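Aldehyde dehydrogenase (Anabaena variabilis, PDB 4H7N) probably oxidises aldehydes to carboxylic acids with NAD+ as the electron acceptor. Local coordinates at residues A[67-70]-A[71-74]. Residues are numbered along the deposited sequence; the frame is centred on the assembly and turned at random.
Sequences REQL and TEAL
Arg67 and Thr71 begin a run of four successive i to i+4 backbone hydrogen bonds, those of a regular alpha-helix, in the first turns of helix 67-78. Thr71 N lies 2.9 Å from Arg67 O. Glu72 N to Glu68 O, Ala73 N to Gln69 O and Leu74 N to Leu70 O follow at 3.0 to 3.1 Å. Thr71 OG1 sits beside its own backbone N (chi1 -62°), which turns the hydroxyl back over the preceding turn, 3.1 Å from Arg67 O. The Arg67 chain runs extended from CG to NE and passes Thr71 at a slant, CG 4.1 Å from OG1. A water in the guanidinium plane accepts from Arg67 NE at 3.1 Å and is hydrogen-bonded to Thr71 OG1 at 2.7 Å. A second water donates to both Gln69 O and Glu72 OE1, tying that carboxylate to the helix backbone. Arg67 NH2 forms a salt bridge with Asp89 on helix 82-106, where Ile88 touches both Arg67 and Thr71. Leu70 and Leu74 lie on the buried side: Leu70 packs on Pro171 and Leu172 of helix 169-176, and Leu74 on Pro139 and Leu140 of helix 139-144.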
loop_
_atom_site.group_PDB
_atom_site.type_symbol
_atom_site.label_atom_id
_atom_site.label_comp_id
_atom_site.label_asym_id
_atom_site.label_seq_id
_atom_site.Cartn_x
_atom_site.Cartn_y
_atom_site.Cartn_z
ATOM N N ARG A 67 9.347 -3.804 35.652
ATOM C CA ARG A 67 7.991 -3.372 35.293
ATOM C C ARG A 67 7.573 -2.131 36.067
ATOM O O ARG A 67 6.927 -1.253 35.521
ATOM C CB ARG A 67 6.977 -4.499 35.533
ATOM C CG ARG A 67 5.602 -4.150 35.001
ATOM C CD ARG A 67 4.596 -5.289 35.113
ATOM N NE ARG A 67 3.293 -4.729 34.747
ATOM C CZ ARG A 67 2.349 -5.330 34.042
ATOM N NH1 ARG A 67 2.499 -6.568 33.623
ATOM N NH2 ARG A 67 1.216 -4.701 33.815
ATOM N N GLU A 68 7.948 -2.043 37.339
ATOM C CA GLU A 68 7.565 -0.895 38.117
ATOM C C GLU A 68 8.103 0.412 37.563
ATOM O O GLU A 68 7.469 1.423 37.707
ATOM C CB GLU A 68 7.980 -1.059 39.589
ATOM C CG GLU A 68 6.990 -1.963 40.296
ATOM C CD GLU A 68 7.618 -2.838 41.350
ATOM O OE1 GLU A 68 7.985 -2.306 42.429
ATOM O OE2 GLU A 68 7.738 -4.066 41.097
ATOM N N GLN A 69 9.280 0.397 36.970
ATOM C CA GLN A 69 9.865 1.599 36.387
ATOM C C GLN A 69 9.126 1.966 35.097
ATOM O O GLN A 69 8.975 3.132 34.796
ATOM C CB GLN A 69 11.323 1.354 36.048
ATOM C CG GLN A 69 12.268 1.469 37.244
ATOM C CD GLN A 69 12.131 0.293 38.178
ATOM O OE1 GLN A 69 12.002 -0.853 37.748
ATOM N NE2 GLN A 69 12.145 0.562 39.451
ATOM N N LEU A 70 8.662 0.965 34.341
ATOM C CA LEU A 70 7.869 1.260 33.150
ATOM C C LEU A 70 6.523 1.885 33.551
ATOM O O LEU A 70 6.107 2.912 33.008
ATOM C CB LEU A 70 7.696 0.013 32.286
ATOM C CG LEU A 70 6.837 0.197 31.014
ATOM C CD1 LEU A 70 7.435 1.221 30.054
ATOM C CD2 LEU A 70 6.679 -1.114 30.272
ATOM N N THR A 71 5.882 1.289 34.558
ATOM C CA THR A 71 4.606 1.745 35.044
ATOM C C THR A 71 4.764 3.210 35.548
ATOM O O THR A 71 3.964 4.079 35.234
ATOM C CB THR A 71 4.141 0.892 36.236
ATOM O OG1 THR A 71 3.967 -0.462 35.837
ATOM C CG2 THR A 71 2.853 1.412 36.777
ATOM N N GLU A 72 5.828 3.462 36.293
ATOM C CA GLU A 72 6.018 4.794 36.878
ATOM C C GLU A 72 6.208 5.877 35.765
ATOM O O GLU A 72 5.699 7.026 35.832
ATOM C CB GLU A 72 7.186 4.743 37.876
ATOM C CG GLU A 72 7.831 6.056 38.228
ATOM C CD GLU A 72 9.096 5.835 39.066
ATOM O OE1 GLU A 72 10.051 5.129 38.623
ATOM O OE2 GLU A 72 9.117 6.341 40.175
ATOM N N ALA A 73 6.982 5.538 34.757
ATOM C CA ALA A 73 7.200 6.502 33.691
ATOM C C ALA A 73 5.917 6.739 32.887
ATOM O O ALA A 73 5.645 7.857 32.489
ATOM C CB ALA A 73 8.331 6.070 32.785
ATOM N N LEU A 74 5.127 5.693 32.688
ATOM C CA LEU A 74 3.905 5.820 31.885
ATOM C C LEU A 74 2.786 6.523 32.701
ATOM O O LEU A 74 2.021 7.313 32.166
ATOM C CB LEU A 74 3.542 4.459 31.306
ATOM C CG LEU A 74 2.483 4.420 30.227
ATOM C CD1 LEU A 74 2.841 5.286 29.025
ATOM C CD2 LEU A 74 2.309 2.959 29.793
HETATM O O HOH W 1 1.884 -2.056 35.279
HETATM O O HOH W 2 10.770 5.003 35.824
#